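Local coordinates for uncharacterized protein (Sulfolobus solfataricus, PDB 4WWM) that probably serves as a ubiquitin-like modifier of the Urm1 family, joined to other proteins by isopeptide bonds and linked to the archaeal proteasome pathway and tRNA processing, at residues V29-D34 with L39-S44; I53-K58 with Q66-N71; I5-L10 with N15-Y20. All coordinates share one frame; numbering follows the deposited sequence. Where two conformers were deposited one is given.

Contact 1 (V29-D34 with L39-S44); sequences VLVKID and LILNES
Asp34, just past helix 26-33 of this beta-grasp (ubiquitin-like) fold, turns its carboxylate onto the successive backbone N-H groups of Leu39, Ile40 and Leu41, tying the following loop to the helix end. Among the hydrogen bonds, Asp34 OD1 has two donors: it receives Leu39 N at 2.6 Å through its syn lone pair, on the side of OD2, and Ile40 N at 3.1 Å from 45° out of the carboxylate plane. Leu41 N lies 2.8 Å from Asp34 OD2 and is likewise well off the plane; a weak second bond joins Ile40 N to OD2. With CG anti to the backbone N (chi1 -159°), the buried acid is carried across to the loop, and the gathered N-H groups probably stabilise its negative charge. Ile40 runs past Asp34 in the opposite direction, its CG1 packing 3.4 Å from the carboxylate carbon CG of Asp34, and Phe14 of helix 10-14 touches both side chains. The apolar contacts begin one turn earlier in the helix: the side chains of Leu30 and Ile40 cross at about a right angle, Leu30 CD2 4.1 Å from Ile40 CD1. Leu41 CD1 touches Val31 CG2 at 3.9 Å and Leu30 CB at 4.1 Å.

Contact 2 (I53-K58 with Q66-N71); sequences ILINGK and QLLNDN
Ile55 N donates to Lys58 O at 2.7 Å, and Lys58 N returns a bond to Ile55 O at 3.1 Å, closing a type I' turn whose first residue faces Leu68 of the loop 66-71. The turn has Asn56 and Gly57 at its corners, both with positive phi. Across the contact the meeting is narrow and apolar: the end methyl of Ile55, CD1, lies 3.9 Å from the CD2 branch of Leu68, the two side chains crossing at about a right angle. The extended arm of Ile55 (chi2 172°) carries CD1 to this point. Ile74 of strand 73-78 and Val29 of helix 26-33 also touch Leu68, while Arg24 NE donates to Leu68 O. At the turn corner the link is polar and runs through Asp72: Asn56 ND2 bonds Asp72 OD1, Asp72 OD2 takes Asn69 N, and Asn56 OD1 accepts from Ile73 N. The Asn56 amide is thereby held at both ends. The whole is a beta-hairpin with a two-residue type I' loop between strands 51-55 and 58-59, packed against the loop that leads into the central strand 73-78 of a ubiquitin-like beta-grasp sheet.

Contact 3 (I5-L10 with N15-Y20); sequences ILKGPL and NFREIY
Phe16 places CG between its backbone N and carbonyl carbon (chi1 67°), which swings the ring beneath Leu6, while Leu6, with CG anti to the carbonyl carbon, lowers its CD1 branch onto that ring. The result is a CH-pi contact: Leu6 CD1 is 3.9 Å from the centroid of the Phe16 ring, over the face but displaced toward the rim, where CE1 of Phe16 is nearest to it at 3.5 Å. Ile11 and Phe14 of helix 10-14 also touch Leu6. Next to this packing, the antiparallel strands 3-6 and 18-20 begin to pair. Leu6 N donates to Arg17 O at 2.8 Å in a nearly straight bond (176° at the hydrogen), and the same oxygen receives a CA-H...O contact from Ile5 CA. Ile5 and Glu18 then form a non-hydrogen-bonded pair, their side chains side by side and pointing the same way, with Ile5 CG1 3.9 Å from Glu18 CG; the Glu18 carboxylate forms a salt bridge with Lys3. At the end of the pairing, Lys7 bends at chi2 (-72°), bringing NZ to a water that it shares with Leu6 and Arg17: the water donates to Leu6 O at 2.7 Å and accepts from Lys7 NZ at 2.9 Å and from Arg17 NE at 3.0 Å. These strands are the N-terminal arm of the beta-grasp sheet, with helix 10-14 in their connection. Lys7 NZ and Arg17 NH2, both positive, are 4.3 Å apart, and the shared water, accepting from Lys7 NZ and from NE of the same guanidinium, may ease their repulsion.

The three contacts surround one apolar interior. Contact 1, at the end of helix 26-33, touches both others: Leu30 CD1 lies 3.6 Å from Ile53 CD1 of contact 2, and Ile33 CD1 lies 3.4 Å from Ile19 CG2 of contact 3. Between centres, contact 1 is about 17 Å from contact 2 and about 14 Å from contact 3. Contacts 2 and 3 do not touch, their nearest atoms being about 5 Å apart, but both reach the same five-stranded sheet, which the helix packs against. Along the chain contact 3 closes first, then contact 1, then contact 2. A sulfate ion, probably from the crystallisation liquor, lies about 4 Å from the Glu18 side chain of contact 3.

Contact 1 (V29-D34 with L39-S44)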
loop_
_atom_site.group_PDB
_atom_site.type_symbol
_atom_site.label_atom_id
_atom_site.label_comp_id
_atom_site.label_asym_id
_atom_site.label_seq_id
_atom_site.Cartn_x
_atom_site.Cartn_y
_atom_site.Cartn_z
ATOM N N VAL A 29 -7.169 -0.707 -2.063
ATOM C CA VAL A 29 -5.973 -1.519 -2.261
ATOM C C VAL A 29 -5.408 -1.894 -0.895
ATOM O O VAL A 29 -5.171 -3.069 -0.612
ATOM C CB VAL A 29 -4.898 -0.775 -3.096
ATOM C CG1 VAL A 29 -3.569 -1.538 -3.117
ATOM C CG2 VAL A 29 -5.387 -0.550 -4.514
ATOM N N LEU A 30 -5.220 -0.893 -0.043
ATOM C CA LEU A 30 -4.605 -1.111 1.260
ATOM C C LEU A 30 -5.473 -1.994 2.149
ATOM O O LEU A 30 -4.953 -2.828 2.888
ATOM C CB LEU A 30 -4.332 0.227 1.951
ATOM C CG LEU A 30 -3.428 1.190 1.176
ATOM C CD1 LEU A 30 -3.289 2.513 1.913
ATOM C CD2 LEU A 30 -2.059 0.582 0.912
ATOM N N VAL A 31 -6.788 -1.819 2.076
ATOM C CA VAL A 31 -7.699 -2.624 2.883
ATOM C C VAL A 31 -7.655 -4.086 2.439
ATOM O O VAL A 31 -7.724 -4.990 3.272
ATOM C CB VAL A 31 -9.149 -2.093 2.807
ATOM C CG1 VAL A 31 -10.143 -3.104 3.381
ATOM C CG2 VAL A 31 -9.269 -0.776 3.557
ATOM N N LYS A 32 -7.542 -4.320 1.134
ATOM C CA LYS A 32 -7.474 -5.684 0.618
ATOM C C LYS A 32 -6.174 -6.362 1.044
ATOM O O LYS A 32 -6.162 -7.546 1.371
ATOM C CB LYS A 32 -7.592 -5.700 -0.908
ATOM C CG LYS A 32 -7.445 -7.098 -1.514
ATOM C CD LYS A 32 -7.799 -7.131 -2.994
ATOM C CE LYS A 32 -9.293 -6.963 -3.223
ATOM N NZ LYS A 32 -9.645 -6.971 -4.672
ATOM N N ILE A 33 -5.085 -5.602 1.030
ATOM C CA ILE A 33 -3.787 -6.101 1.462
ATOM C C ILE A 33 -3.778 -6.346 2.972
ATOM O O ILE A 33 -3.297 -7.381 3.443
ATOM C CB ILE A 33 -2.661 -5.102 1.086
ATOM C CG1 ILE A 33 -2.532 -4.980 -0.436
ATOM C CG2 ILE A 33 -1.323 -5.509 1.690
ATOM C CD1 ILE A 33 -2.154 -6.266 -1.152
ATOM N N ASP A 34 -4.326 -5.392 3.719
ATOM C CA ASP A 34 -4.206 -5.365 5.175
ATOM C C ASP A 34 -5.422 -5.973 5.875
ATOM O O ASP A 34 -5.591 -5.818 7.088
ATOM C CB ASP A 34 -4.015 -3.920 5.638
ATOM C CG ASP A 34 -3.385 -3.817 7.012
ATOM O OD1 ASP A 34 -2.451 -4.591 7.304
ATOM O OD2 ASP A 34 -3.814 -2.944 7.793
ATOM N N LEU A 39 -1.758 -4.547 9.822
ATOM C CA LEU A 39 -0.340 -4.262 9.986
ATOM C C LEU A 39 0.010 -2.833 9.568
ATOM O O LEU A 39 0.858 -2.199 10.193
ATOM C CB LEU A 39 0.494 -5.265 9.181
ATOM C CG LEU A 39 0.537 -6.692 9.741
ATOM C CD1 LEU A 39 1.127 -7.649 8.717
ATOM C CD2 LEU A 39 1.335 -6.743 11.034
ATOM N N ILE A 40 -0.642 -2.327 8.522
ATOM C CA ILE A 40 -0.314 -1.005 7.990
ATOM C C ILE A 40 -1.447 0.008 8.168
ATOM O O ILE A 40 -1.229 1.208 8.015
ATOM C CB ILE A 40 0.064 -1.087 6.495
ATOM C CG1 ILE A 40 -1.092 -1.655 5.670
ATOM C CG2 ILE A 40 1.314 -1.944 6.328
ATOM C CD1 ILE A 40 -0.830 -1.658 4.177
ATOM N N LEU A 41 -2.643 -0.472 8.499
ATOM C CA LEU A 41 -3.776 0.412 8.771
ATOM C C LEU A 41 -4.238 0.308 10.222
ATOM O O LEU A 41 -4.348 -0.786 10.777
ATOM C CB LEU A 41 -4.954 0.089 7.846
ATOM C CG LEU A 41 -4.745 0.216 6.336
ATOM C CD1 LEU A 41 -6.058 -0.061 5.626
ATOM C CD2 LEU A 41 -4.202 1.585 5.954
ATOM N N ASN A 42 -4.512 1.461 10.828
ATOM C CA ASN A 42 -5.190 1.506 12.119
ATOM C C ASN A 42 -6.617 1.005 11.944
ATOM O O ASN A 42 -7.051 0.741 10.822
ATOM C CB ASN A 42 -5.190 2.926 12.695
ATOM C CG ASN A 42 -3.813 3.383 13.144
ATOM O OD1 ASN A 42 -3.228 2.814 14.067
ATOM N ND2 ASN A 42 -3.302 4.436 12.512
ATOM N N GLU A 43 -7.354 0.880 13.043
ATOM C CA GLU A 43 -8.740 0.434 12.979
ATOM C C GLU A 43 -9.591 1.431 12.194
ATOM O O GLU A 43 -10.624 1.072 11.629
ATOM C CB GLU A 43 -9.310 0.242 14.385
ATOM C CG GLU A 43 -10.747 -0.262 14.411
ATOM C CD GLU A 43 -10.926 -1.551 13.629
ATOM O OE1 GLU A 43 -10.048 -2.435 13.727
ATOM O OE2 GLU A 43 -11.942 -1.677 12.912
ATOM N N SER A 44 -9.146 2.684 12.161
ATOM C CA SER A 44 -9.848 3.732 11.429
ATOM C C SER A 44 -9.422 3.775 9.960
ATOM O O SER A 44 -9.714 4.742 9.255
ATOM C CB SER A 44 -9.594 5.091 12.082
ATOM O OG SER A 44 -8.223 5.444 12.009
#

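Contact 2 (I53-K58 with Q66-N71)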
loop_
_atom_site.group_PDB
_atom_site.type_symbol
_atom_site.label_atom_id
_atom_site.label_comp_id
_atom_site.label_asym_id
_atom_site.label_seq_id
_atom_site.Cartn_x
_atom_site.Cartn_y
_atom_site.Cartn_z
ATOM N N ILE A 53 3.986 5.464 1.145
ATOM C CA ILE A 53 3.493 4.823 -0.065
ATOM C C ILE A 53 3.928 5.611 -1.289
ATOM O O ILE A 53 3.694 6.818 -1.383
ATOM C CB ILE A 53 1.959 4.685 -0.061
ATOM C CG1 ILE A 53 1.504 3.905 1.177
ATOM C CG2 ILE A 53 1.485 3.992 -1.338
ATOM C CD1 ILE A 53 0.006 3.712 1.266
ATOM N N LEU A 54 4.571 4.912 -2.217
ATOM C CA LEU A 54 4.923 5.481 -3.507
ATOM C C LEU A 54 4.002 4.908 -4.571
ATOM O O LEU A 54 3.730 3.708 -4.588
ATOM C CB LEU A 54 6.382 5.190 -3.859
ATOM C CG LEU A 54 7.441 5.718 -2.890
ATOM C CD1 LEU A 54 8.834 5.363 -3.388
ATOM C CD2 LEU A 54 7.306 7.220 -2.692
ATOM N N ILE A 55 3.509 5.781 -5.441
ATOM C CA ILE A 55 2.788 5.361 -6.629
ATOM C C ILE A 55 3.632 5.761 -7.830
ATOM O O ILE A 55 3.827 6.949 -8.088
ATOM C CB ILE A 55 1.390 5.997 -6.714
ATOM C CG1 ILE A 55 0.567 5.615 -5.479
ATOM C CG2 ILE A 55 0.681 5.548 -7.986
ATOM C CD1 ILE A 55 -0.766 6.333 -5.358
ATOM N N ASN A 56 4.146 4.764 -8.543
ATOM C CA ASN A 56 5.070 4.995 -9.648
ATOM C C ASN A 56 6.233 5.889 -9.228
ATOM O O ASN A 56 6.651 6.773 -9.972
ATOM C CB ASN A 56 4.335 5.607 -10.841
ATOM C CG ASN A 56 3.233 4.706 -11.370
ATOM O OD1 ASN A 56 3.356 3.482 -11.351
ATOM N ND2 ASN A 56 2.147 5.307 -11.840
ATOM N N GLY A 57 6.734 5.660 -8.018
ATOM C CA GLY A 57 7.934 6.326 -7.541
ATOM C C GLY A 57 7.701 7.653 -6.842
ATOM O O GLY A 57 8.652 8.267 -6.355
ATOM N N LYS A 58 6.445 8.094 -6.788
ATOM C CA LYS A 58 6.098 9.389 -6.197
ATOM C C LYS A 58 5.187 9.229 -4.984
ATOM O O LYS A 58 4.357 8.323 -4.938
ATOM C CB LYS A 58 5.417 10.283 -7.238
ATOM C CG LYS A 58 6.267 10.577 -8.465
ATOM C CD LYS A 58 5.481 11.374 -9.494
ATOM C CE LYS A 58 6.298 11.643 -10.746
ATOM N NZ LYS A 58 5.550 12.484 -11.723
ATOM N N GLN A 66 -6.825 10.046 -6.809
ATOM C CA GLN A 66 -7.314 9.891 -8.172
ATOM C C GLN A 66 -7.361 8.411 -8.533
ATOM O O GLN A 66 -6.777 7.578 -7.839
ATOM C CB GLN A 66 -6.431 10.658 -9.159
ATOM C CG GLN A 66 -6.701 12.158 -9.185
ATOM C CD GLN A 66 -5.760 12.910 -10.105
ATOM O OE1 GLN A 66 -6.141 13.316 -11.203
ATOM N NE2 GLN A 66 -4.526 13.109 -9.657
ATOM N N LEU A 67 -8.076 8.091 -9.607
ATOM C CA LEU A 67 -8.162 6.724 -10.099
ATOM C C LEU A 67 -6.782 6.145 -10.346
ATOM O O LEU A 67 -5.953 6.760 -11.010
ATOM C CB LEU A 67 -8.969 6.665 -11.396
ATOM C CG LEU A 67 -10.485 6.506 -11.297
ATOM C CD1 LEU A 67 -11.096 6.610 -12.683
ATOM C CD2 LEU A 67 -10.858 5.183 -10.651
ATOM N N LEU A 68 -6.539 4.959 -9.804
ATOM C CA LEU A 68 -5.327 4.226 -10.120
ATOM C C LEU A 68 -5.505 3.536 -11.468
ATOM O O LEU A 68 -6.601 3.084 -11.802
ATOM C CB LEU A 68 -5.004 3.202 -9.031
ATOM C CG LEU A 68 -4.750 3.753 -7.628
ATOM C CD1 LEU A 68 -4.768 2.627 -6.615
ATOM C CD2 LEU A 68 -3.423 4.487 -7.583
ATOM N N ASN A 69 -4.431 3.475 -12.244
ATOM C CA ASN A 69 -4.444 2.740 -13.499
ATOM C C ASN A 69 -3.895 1.338 -13.270
ATOM O O ASN A 69 -3.053 1.132 -12.397
ATOM C CB ASN A 69 -3.643 3.484 -14.562
ATOM C CG ASN A 69 -4.221 4.856 -14.864
ATOM O OD1 ASN A 69 -5.430 5.071 -14.749
ATOM N ND2 ASN A 69 -3.360 5.790 -15.245
ATOM N N ASP A 70 -4.389 0.382 -14.047
ATOM C CA ASP A 70 -4.070 -1.031 -13.852
ATOM C C ASP A 70 -2.570 -1.318 -13.803
ATOM O O ASP A 70 -2.143 -2.277 -13.160
ATOM C CB ASP A 70 -4.707 -1.868 -14.965
ATOM C CG ASP A 70 -6.189 -2.109 -14.743
ATOM O OD1 ASP A 70 -6.775 -1.475 -13.838
ATOM O OD2 ASP A 70 -6.771 -2.933 -15.481
ATOM N N ASN A 71 -1.779 -0.490 -14.479
ATOM C CA ASN A 71 -0.339 -0.710 -14.566
ATOM C C ASN A 71 0.466 0.110 -13.552
ATOM O O ASN A 71 1.692 0.164 -13.630
ATOM C CB ASN A 71 0.151 -0.402 -15.982
ATOM C CG ASN A 71 -0.429 -1.350 -17.021
ATOM O OD1 ASN A 71 -0.948 -2.418 -16.687
ATOM N ND2 ASN A 71 -0.338 -0.965 -18.287
#

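Contact 3 (I5-L10 with N15-Y20)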
loop_
_atom_site.group_PDB
_atom_site.type_symbol
_atom_site.label_atom_id
_atom_site.label_comp_id
_atom_site.label_asym_id
_atom_site.label_seq_id
_atom_site.Cartn_x
_atom_site.Cartn_y
_atom_site.Cartn_z
ATOM N N ILE A 5 4.092 -3.572 -4.171
ATOM C CA ILE A 5 5.393 -4.087 -3.762
ATOM C C ILE A 5 5.672 -3.717 -2.307
ATOM O O ILE A 5 5.621 -2.545 -1.937
ATOM C CB ILE A 5 6.525 -3.544 -4.656
ATOM C CG1 ILE A 5 6.256 -3.903 -6.123
ATOM C CG2 ILE A 5 7.871 -4.102 -4.202
ATOM C CD1 ILE A 5 7.318 -3.404 -7.104
ATOM N N LEU A 6 5.973 -4.722 -1.488
ATOM C CA LEU A 6 6.310 -4.498 -0.087
ATOM C C LEU A 6 7.818 -4.374 0.068
ATOM O O LEU A 6 8.576 -5.038 -0.640
ATOM C CB LEU A 6 5.774 -5.635 0.789
ATOM C CG LEU A 6 4.262 -5.869 0.757
ATOM C CD1 LEU A 6 3.899 -7.056 1.627
ATOM C CD2 LEU A 6 3.498 -4.643 1.213
ATOM N N LYS A 7 8.243 -3.516 0.992
ATOM C CA LYS A 7 9.662 -3.305 1.266
ATOM C C LYS A 7 9.970 -3.519 2.744
ATOM O O LYS A 7 9.085 -3.415 3.597
ATOM C CB LYS A 7 10.090 -1.893 0.856
ATOM C CG LYS A 7 10.026 -1.618 -0.639
ATOM C CD LYS A 7 11.121 -2.354 -1.390
ATOM C CE LYS A 7 10.961 -2.199 -2.892
ATOM N NZ LYS A 7 11.873 -3.104 -3.643
ATOM N N GLY A 8 11.232 -3.812 3.039
ATOM C CA GLY A 8 11.689 -3.936 4.408
ATOM C C GLY A 8 10.993 -5.048 5.174
ATOM O O GLY A 8 10.647 -6.080 4.596
ATOM N N PRO A 9 10.793 -4.847 6.488
ATOM C CA PRO A 9 10.170 -5.863 7.345
ATOM C C PRO A 9 8.760 -6.266 6.920
ATOM O O PRO A 9 8.309 -7.345 7.303
ATOM C CB PRO A 9 10.137 -5.187 8.720
ATOM C CG PRO A 9 11.254 -4.217 8.686
ATOM C CD PRO A 9 11.307 -3.713 7.277
ATOM N N LEU A 10 8.078 -5.418 6.157
ATOM C CA LEU A 10 6.711 -5.717 5.735
ATOM C C LEU A 10 6.662 -7.007 4.924
ATOM O O LEU A 10 5.666 -7.728 4.949
ATOM C CB LEU A 10 6.125 -4.566 4.912
ATOM C CG LEU A 10 5.847 -3.244 5.631
ATOM C CD1 LEU A 10 5.206 -2.255 4.665
ATOM C CD2 LEU A 10 4.965 -3.439 6.858
ATOM N N ASN A 15 4.381 -11.924 4.586
ATOM C CA ASN A 15 4.766 -13.215 4.008
ATOM C C ASN A 15 4.635 -13.259 2.483
ATOM O O ASN A 15 4.442 -14.327 1.899
ATOM C CB ASN A 15 3.944 -14.352 4.622
ATOM C CG ASN A 15 4.631 -15.705 4.506
ATOM O OD1 ASN A 15 5.857 -15.803 4.565
ATOM N ND2 ASN A 15 3.837 -16.754 4.335
ATOM N N PHE A 16 4.741 -12.097 1.845
ATOM C CA PHE A 16 4.903 -12.026 0.397
ATOM C C PHE A 16 5.611 -10.722 0.055
ATOM O O PHE A 16 5.755 -9.853 0.914
ATOM C CB PHE A 16 3.555 -12.139 -0.331
ATOM C CG PHE A 16 2.627 -10.976 -0.104
ATOM C CD1 PHE A 16 2.712 -9.839 -0.888
ATOM C CD2 PHE A 16 1.653 -11.031 0.877
ATOM C CE1 PHE A 16 1.856 -8.775 -0.689
ATOM C CE2 PHE A 16 0.792 -9.967 1.080
ATOM C CZ PHE A 16 0.896 -8.839 0.296
ATOM N N ARG A 17 6.068 -10.596 -1.188
ATOM C CA ARG A 17 6.836 -9.426 -1.607
ATOM C C ARG A 17 6.057 -8.564 -2.596
ATOM O O ARG A 17 6.072 -7.337 -2.506
ATOM C CB ARG A 17 8.164 -9.858 -2.232
ATOM C CG ARG A 17 9.084 -8.700 -2.582
ATOM C CD ARG A 17 10.424 -9.190 -3.105
ATOM N NE ARG A 17 11.286 -8.088 -3.527
ATOM C CZ ARG A 17 12.517 -8.238 -4.007
ATOM N NH1 ARG A 17 13.047 -9.448 -4.131
ATOM N NH2 ARG A 17 13.222 -7.173 -4.364
ATOM N N GLU A 18 5.389 -9.214 -3.542
ATOM C CA GLU A 18 4.632 -8.509 -4.566
ATOM C C GLU A 18 3.314 -9.207 -4.831
ATOM O O GLU A 18 3.225 -10.434 -4.780
ATOM C CB GLU A 18 5.433 -8.406 -5.867
ATOM C CG GLU A 18 6.778 -7.730 -5.708
ATOM C CD GLU A 18 7.559 -7.665 -7.005
ATOM O OE1 GLU A 18 7.022 -8.091 -8.052
ATOM O OE2 GLU A 18 8.714 -7.190 -6.973
ATOM N N ILE A 19 2.294 -8.409 -5.122
ATOM C CA ILE A 19 0.966 -8.933 -5.390
ATOM C C ILE A 19 0.199 -7.940 -6.255
ATOM O O ILE A 19 0.376 -6.727 -6.122
ATOM C CB ILE A 19 0.204 -9.211 -4.068
ATOM C CG1 ILE A 19 -1.035 -10.076 -4.320
ATOM C CG2 ILE A 19 -0.170 -7.904 -3.370
ATOM C CD1 ILE A 19 -1.700 -10.565 -3.040
ATOM N N TYR A 20 -0.622 -8.453 -7.166
ATOM C CA TYR A 20 -1.501 -7.608 -7.965
ATOM C C TYR A 20 -2.886 -7.542 -7.330
ATOM O O TYR A 20 -3.359 -8.524 -6.757
ATOM C CB TYR A 20 -1.608 -8.136 -9.396
ATOM C CG TYR A 20 -0.381 -7.904 -10.250
ATOM C CD1 TYR A 20 0.684 -8.796 -10.230
ATOM C CD2 TYR A 20 -0.301 -6.806 -11.096
ATOM C CE1 TYR A 20 1.799 -8.591 -11.017
ATOM C CE2 TYR A 20 0.810 -6.594 -11.886
ATOM C CZ TYR A 20 1.856 -7.490 -11.844
ATOM O OH TYR A 20 2.961 -7.275 -12.634
HETATM O O HOH W 1 10.517 -5.422 -2.434
#